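Local coordinates for protein ulvan Lyase-PL25 (Pseudoalteromonas sp. PLSV, PDB 5UAM) that cleaves ulvan, the sulfated rhamnose- and uronic acid-containing cell-wall polysaccharide of green seaweeds, as a beta-propeller polysaccharide lyase of family 25, at residues A[61-66]-A[79-84]; A[110-115]-A[147-152]. All coordinates share one frame; numbering follows the deposited sequence. Where two conformers were deposited one is given.

Contact 1. Residues A[61-66]-A[79-84]; sequences KEDPYI and PFRAGI
Arg81 lies across the ring of Tyr65 and reaches Asp63 at the mouth of an antiparallel beta hairpin, formed by the two last strands of a four-stranded propeller blade. Tyr65 and Arg81 are a non-hydrogen-bonded pair on one face of the sheet; Arg81 CB sits over one face of the Tyr65 ring, 4.0 Å from its centroid, a CH-pi contact. With CG anti to its backbone N (chi1 -178°) and a bend at chi3, the arginine chain runs on past the tyrosine OH. Its NH1 then donates to Asp63 OD2 at 3.1 Å in a salt bridge, nearly within the guanidinium plane but from above the carboxylate plane, the two planes 62° apart. Asp63 OD1 accepts from Ser85 N and pairs with Arg89 NH1, both in the loop after the hairpin. An alanine in place of Asp63 would probably leave the Arg81 and Arg89 guanidiniums without this shared anion and Ser85 N without its acceptor. On the other face, Ile66 pairs with Phe80 through two backbone bonds, and its side chain touches Trp152 of the next blade. Beyond them Ala82 N donates to Pro64 O, 2.8 Å and almost straight at 173°.

Contact 2. Residues A[110-115]-A[147-152]; sequences GYIHIF and YDISQW
Trp152 CG lies beside its own backbone N (chi1 -64°), and the chi1 of Ile112 (-55°) sets CG2 anti to its N, against the indole, and sends the CG1 branch to Ile149. Ile112 and Trp152 belong to one four-stranded antiparallel blade of the beta-propeller, Ile112 on its second strand and Trp152 at the start of its outermost strand, with 147-151 in the loop leading there. The six-membered end of the indole reaches over the second strand, where CH2 lies 3.8 Å from Ile112 CG2 and CZ3 lies 3.7 Å from Ile114 CG1. Trp152 CZ3 also comes within 3.2 Å of Ile112 O. The indole is tethered on its other side by NE1, which donates to Ile149 O from well above that carbonyl's plane and so helps fix the rotation of the ring. Ile112 CD1, on the other branch, presses on Ile149 CG2 at 3.4 Å, tighter than normal for two carbons. Tyr54 and Ile66 of the preceding blade also touch both isoleucines.

Within the loop, Asp148 OD1 accepts from Ser150 N and Ser150 OG; the backbone bond makes an Asx turn that shapes the loop. At the start of both segments, Tyr147 N donates to Gly110 O, while the tyrosine ring folds back and lays one face over the glycine. Gly110, with no side chain, lets the ring come down on its backbone, Gly110 CA lying 3.3 Å from Tyr147 CZ.

Contacts 1 and 2 lie in neighbouring propeller blades, their centres 12 Å apart, and meet directly along the blade interface. Trp152 is the principal go-between: its CZ2 is 3.6 Å from Ile66 CG2, its CB 3.4 Å from Ala82 O and its CD1 3.6 Å from Arg81 O. A little further along, Phe80 CD2 packs 3.4 Å from Ile149 O, so strand 75-81 and the residues just after it lie against the loop and outermost strand of the neighbouring blade. Both contacts lie near one likely substrate-binding residue, Lys101: its side chain is about 7 Å from that of Pro64 in contact 1 and about 9 Å from that of Ile114 in contact 2.

Contact 1. Residues A[61-66]-A[79-84]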
loop_
_atom_site.group_PDB
_atom_site.type_symbol
_atom_site.label_atom_id
_atom_site.label_comp_id
_atom_site.label_asym_id
_atom_site.label_seq_id
_atom_site.Cartn_x
_atom_site.Cartn_y
_atom_site.Cartn_z
ATOM N N LYS A 61 -7.039 10.650 15.815
ATOM C CA LYS A 61 -7.274 9.386 16.500
ATOM C C LYS A 61 -7.154 8.207 15.542
ATOM O O LYS A 61 -7.715 7.125 15.781
ATOM C CB LYS A 61 -8.604 9.391 17.269
ATOM C CG LYS A 61 -8.727 10.550 18.285
ATOM C CD LYS A 61 -9.954 10.375 19.165
ATOM N N GLU A 62 -6.396 8.387 14.459
ATOM C CA GLU A 62 -6.176 7.365 13.439
ATOM C C GLU A 62 -7.477 6.936 12.753
ATOM O O GLU A 62 -7.530 5.892 12.085
ATOM C CB GLU A 62 -5.387 6.160 13.980
ATOM C CG GLU A 62 -4.087 6.567 14.679
ATOM C CD GLU A 62 -3.126 5.428 14.948
ATOM O OE1 GLU A 62 -2.934 4.575 14.056
ATOM O OE2 GLU A 62 -2.529 5.440 16.045
ATOM N N ASP A 63 -8.520 7.754 12.869
ATOM C CA ASP A 63 -9.775 7.420 12.208
ATOM C C ASP A 63 -9.657 7.715 10.711
ATOM O O ASP A 63 -8.907 8.607 10.298
ATOM C CB ASP A 63 -10.927 8.240 12.799
ATOM C CG ASP A 63 -11.246 7.894 14.246
ATOM O OD1 ASP A 63 -10.963 6.744 14.659
ATOM O OD2 ASP A 63 -11.790 8.780 14.960
ATOM N N PRO A 64 -10.389 6.975 9.880
ATOM C CA PRO A 64 -10.329 7.201 8.434
ATOM C C PRO A 64 -11.178 8.403 8.047
ATOM O O PRO A 64 -12.329 8.526 8.476
ATOM C CB PRO A 64 -10.914 5.906 7.855
ATOM C CG PRO A 64 -11.860 5.454 8.896
ATOM C CD PRO A 64 -11.202 5.791 10.213
ATOM N N TYR A 65 -10.601 9.264 7.206
ATOM C CA TYR A 65 -11.300 10.421 6.664
ATOM C C TYR A 65 -11.329 10.342 5.143
ATOM O O TYR A 65 -10.385 9.851 4.503
ATOM C CB TYR A 65 -10.630 11.732 7.109
ATOM C CG TYR A 65 -10.978 12.086 8.531
ATOM C CD1 TYR A 65 -10.403 11.398 9.598
ATOM C CD2 TYR A 65 -11.946 13.045 8.817
ATOM C CE1 TYR A 65 -10.742 11.673 10.904
ATOM C CE2 TYR A 65 -12.301 13.330 10.135
ATOM C CZ TYR A 65 -11.686 12.646 11.175
ATOM O OH TYR A 65 -12.050 12.930 12.480
ATOM N N ILE A 66 -12.418 10.838 4.562
ATOM C CA ILE A 66 -12.639 10.741 3.126
ATOM C C ILE A 66 -13.137 12.083 2.600
ATOM O O ILE A 66 -13.965 12.748 3.224
ATOM C CB ILE A 66 -13.606 9.599 2.775
ATOM C CG1 ILE A 66 -13.822 9.536 1.278
ATOM C CG2 ILE A 66 -14.885 9.752 3.511
ATOM C CD1 ILE A 66 -14.505 8.244 0.817
ATOM N N PRO A 79 -13.366 16.862 4.268
ATOM C CA PRO A 79 -13.381 15.447 4.651
ATOM C C PRO A 79 -14.436 15.112 5.709
ATOM O O PRO A 79 -14.836 15.947 6.525
ATOM C CB PRO A 79 -11.991 15.249 5.221
ATOM C CG PRO A 79 -11.638 16.569 5.811
ATOM C CD PRO A 79 -12.214 17.578 4.841
ATOM N N PHE A 80 -14.839 13.846 5.683
ATOM C CA PHE A 80 -15.769 13.283 6.640
ATOM C C PHE A 80 -15.128 12.057 7.264
ATOM O O PHE A 80 -14.401 11.312 6.597
ATOM C CB PHE A 80 -17.082 12.836 5.959
ATOM C CG PHE A 80 -17.833 13.942 5.278
ATOM C CD1 PHE A 80 -18.624 14.789 6.013
ATOM C CD2 PHE A 80 -17.769 14.105 3.910
ATOM C CE1 PHE A 80 -19.339 15.824 5.397
ATOM C CE2 PHE A 80 -18.489 15.144 3.305
ATOM C CZ PHE A 80 -19.259 15.974 4.042
ATOM N N ARG A 81 -15.415 11.842 8.541
ATOM C CA ARG A 81 -14.941 10.647 9.231
ATOM C C ARG A 81 -15.808 9.450 8.842
ATOM O O ARG A 81 -17.039 9.504 8.941
ATOM C CB ARG A 81 -14.995 10.850 10.737
ATOM C CG ARG A 81 -14.465 9.636 11.488
ATOM C CD ARG A 81 -14.305 9.877 12.963
ATOM N NE ARG A 81 -15.571 10.055 13.634
ATOM C CZ ARG A 81 -15.703 10.053 14.954
ATOM N NH1 ARG A 81 -14.639 9.860 15.732
ATOM N NH2 ARG A 81 -16.896 10.224 15.501
ATOM N N ALA A 82 -15.163 8.349 8.430
ATOM C CA ALA A 82 -15.889 7.173 7.954
ATOM C C ALA A 82 -16.016 6.059 8.987
ATOM O O ALA A 82 -16.779 5.117 8.756
ATOM C CB ALA A 82 -15.200 6.609 6.698
ATOM N N GLY A 83 -15.293 6.123 10.101
ATOM C CA GLY A 83 -15.317 5.046 11.083
ATOM C C GLY A 83 -14.471 5.414 12.278
ATOM O O GLY A 83 -13.861 6.483 12.321
ATOM N N ILE A 84 -14.447 4.509 13.258
ATOM C CA ILE A 84 -13.802 4.733 14.544
ATOM C C ILE A 84 -12.784 3.623 14.752
ATOM O O ILE A 84 -13.149 2.459 14.943
ATOM C CB ILE A 84 -14.817 4.795 15.692
ATOM C CG1 ILE A 84 -15.775 5.976 15.474
ATOM C CG2 ILE A 84 -14.098 4.892 17.044
ATOM C CD1 ILE A 84 -16.902 6.050 16.476
#

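Contact 2. Residues A[110-115]-A[147-152]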
loop_
_atom_site.group_PDB
_atom_site.type_symbol
_atom_site.label_atom_id
_atom_site.label_comp_id
_atom_site.label_asym_id
_atom_site.label_seq_id
_atom_site.Cartn_x
_atom_site.Cartn_y
_atom_site.Cartn_z
ATOM N N GLY A 110 -22.328 1.528 -6.421
ATOM C CA GLY A 110 -21.915 2.878 -6.117
ATOM C C GLY A 110 -21.644 3.142 -4.656
ATOM O O GLY A 110 -21.287 4.275 -4.300
ATOM N N TYR A 111 -21.756 2.145 -3.792
ATOM C CA TYR A 111 -21.418 2.362 -2.397
ATOM C C TYR A 111 -19.909 2.429 -2.242
ATOM O O TYR A 111 -19.173 1.697 -2.905
ATOM C CB TYR A 111 -21.998 1.251 -1.519
ATOM C CG TYR A 111 -23.508 1.295 -1.472
ATOM C CD1 TYR A 111 -24.162 2.092 -0.537
ATOM C CD2 TYR A 111 -24.286 0.556 -2.352
ATOM C CE1 TYR A 111 -25.531 2.144 -0.478
ATOM C CE2 TYR A 111 -25.670 0.606 -2.295
ATOM C CZ TYR A 111 -26.284 1.409 -1.359
ATOM O OH TYR A 111 -27.666 1.480 -1.286
ATOM N N ILE A 112 -19.446 3.321 -1.373
ATOM C CA ILE A 112 -18.026 3.475 -1.104
ATOM C C ILE A 112 -17.709 2.679 0.149
ATOM O O ILE A 112 -18.350 2.859 1.195
ATOM C CB ILE A 112 -17.660 4.957 -0.950
ATOM C CG1 ILE A 112 -18.114 5.725 -2.201
ATOM C CG2 ILE A 112 -16.157 5.133 -0.727
ATOM C CD1 ILE A 112 -18.267 7.176 -1.996
ATOM N N HIS A 113 -16.726 1.796 0.043
ATOM C CA HIS A 113 -16.267 0.971 1.144
ATOM C C HIS A 113 -14.920 1.469 1.623
ATOM O O HIS A 113 -14.059 1.818 0.815
ATOM C CB HIS A 113 -16.077 -0.458 0.663
ATOM C CG HIS A 113 -17.347 -1.112 0.250
ATOM N ND1 HIS A 113 -18.006 -2.034 1.029
ATOM C CD2 HIS A 113 -18.105 -0.936 -0.854
ATOM C CE1 HIS A 113 -19.104 -2.424 0.409
ATOM N NE2 HIS A 113 -19.181 -1.772 -0.740
ATOM N N ILE A 114 -14.748 1.477 2.942
ATOM C CA ILE A 114 -13.500 1.862 3.579
ATOM C C ILE A 114 -13.094 0.722 4.512
ATOM O O ILE A 114 -13.855 0.338 5.402
ATOM C CB ILE A 114 -13.629 3.199 4.335
ATOM C CG1 ILE A 114 -13.851 4.350 3.342
ATOM C CG2 ILE A 114 -12.405 3.453 5.214
ATOM C CD1 ILE A 114 -12.653 4.731 2.537
ATOM N N PHE A 115 -11.919 0.151 4.277
ATOM C CA PHE A 115 -11.331 -0.859 5.147
ATOM C C PHE A 115 -10.232 -0.176 5.953
ATOM O O PHE A 115 -9.454 0.596 5.395
ATOM C CB PHE A 115 -10.761 -1.993 4.287
ATOM C CG PHE A 115 -11.777 -2.604 3.369
ATOM C CD1 PHE A 115 -12.604 -3.628 3.793
ATOM C CD2 PHE A 115 -11.918 -2.141 2.087
ATOM C CE1 PHE A 115 -13.540 -4.195 2.944
ATOM C CE2 PHE A 115 -12.858 -2.701 1.229
ATOM C CZ PHE A 115 -13.665 -3.724 1.663
ATOM N N TYR A 147 -22.425 6.889 -3.778
ATOM C CA TYR A 147 -21.729 8.098 -4.227
ATOM C C TYR A 147 -21.817 9.256 -3.248
ATOM O O TYR A 147 -21.615 10.406 -3.633
ATOM C CB TYR A 147 -22.170 8.507 -5.640
ATOM C CG TYR A 147 -21.862 7.403 -6.606
ATOM C CD1 TYR A 147 -20.550 7.074 -6.873
ATOM C CD2 TYR A 147 -22.871 6.653 -7.196
ATOM C CE1 TYR A 147 -20.224 6.040 -7.703
ATOM C CE2 TYR A 147 -22.556 5.592 -8.049
ATOM C CZ TYR A 147 -21.221 5.299 -8.286
ATOM O OH TYR A 147 -20.845 4.275 -9.119
ATOM N N ASP A 148 -22.103 8.974 -1.981
ATOM C CA ASP A 148 -22.302 10.004 -0.966
ATOM C C ASP A 148 -21.319 9.705 0.156
ATOM O O ASP A 148 -21.467 8.706 0.864
ATOM C CB ASP A 148 -23.745 9.958 -0.454
ATOM C CG ASP A 148 -24.049 11.020 0.585
ATOM O OD1 ASP A 148 -23.110 11.571 1.178
ATOM O OD2 ASP A 148 -25.250 11.296 0.843
ATOM N N ILE A 149 -20.301 10.556 0.308
ATOM C CA ILE A 149 -19.243 10.313 1.280
ATOM C C ILE A 149 -19.526 10.896 2.652
ATOM O O ILE A 149 -18.642 10.868 3.514
ATOM C CB ILE A 149 -17.886 10.833 0.784
ATOM C CG1 ILE A 149 -17.918 12.335 0.542
ATOM C CG2 ILE A 149 -17.458 10.040 -0.448
ATOM C CD1 ILE A 149 -16.494 12.921 0.488
ATOM N N SER A 150 -20.734 11.427 2.876
ATOM C CA SER A 150 -21.003 12.166 4.109
ATOM C C SER A 150 -21.516 11.307 5.259
ATOM O O SER A 150 -21.472 11.762 6.411
ATOM C CB SER A 150 -21.983 13.317 3.847
ATOM O OG SER A 150 -23.288 12.847 3.545
ATOM N N GLN A 151 -22.024 10.104 5.004
ATOM C CA GLN A 151 -22.638 9.296 6.054
ATOM C C GLN A 151 -22.246 7.839 5.876
ATOM O O GLN A 151 -22.234 7.326 4.753
ATOM C CB GLN A 151 -24.175 9.395 6.029
ATOM C CG GLN A 151 -24.747 10.774 6.173
ATOM C CD GLN A 151 -26.277 10.745 6.057
ATOM O OE1 GLN A 151 -26.914 9.743 6.392
ATOM N NE2 GLN A 151 -26.861 11.821 5.544
ATOM N N TRP A 152 -21.949 7.178 7.000
ATOM C CA TRP A 152 -21.301 5.874 7.015
ATOM C C TRP A 152 -21.986 4.928 7.991
ATOM O O TRP A 152 -22.580 5.349 8.989
ATOM C CB TRP A 152 -19.815 6.050 7.420
ATOM C CG TRP A 152 -19.144 6.856 6.371
ATOM C CD1 TRP A 152 -19.115 8.222 6.269
ATOM C CD2 TRP A 152 -18.502 6.349 5.220
ATOM N NE1 TRP A 152 -18.465 8.585 5.111
ATOM C CE2 TRP A 152 -18.086 7.447 4.447
ATOM C CE3 TRP A 152 -18.207 5.062 4.766
ATOM C CZ2 TRP A 152 -17.431 7.288 3.231
ATOM C CZ3 TRP A 152 -17.540 4.911 3.566
ATOM C CH2 TRP A 152 -17.163 6.028 2.811
#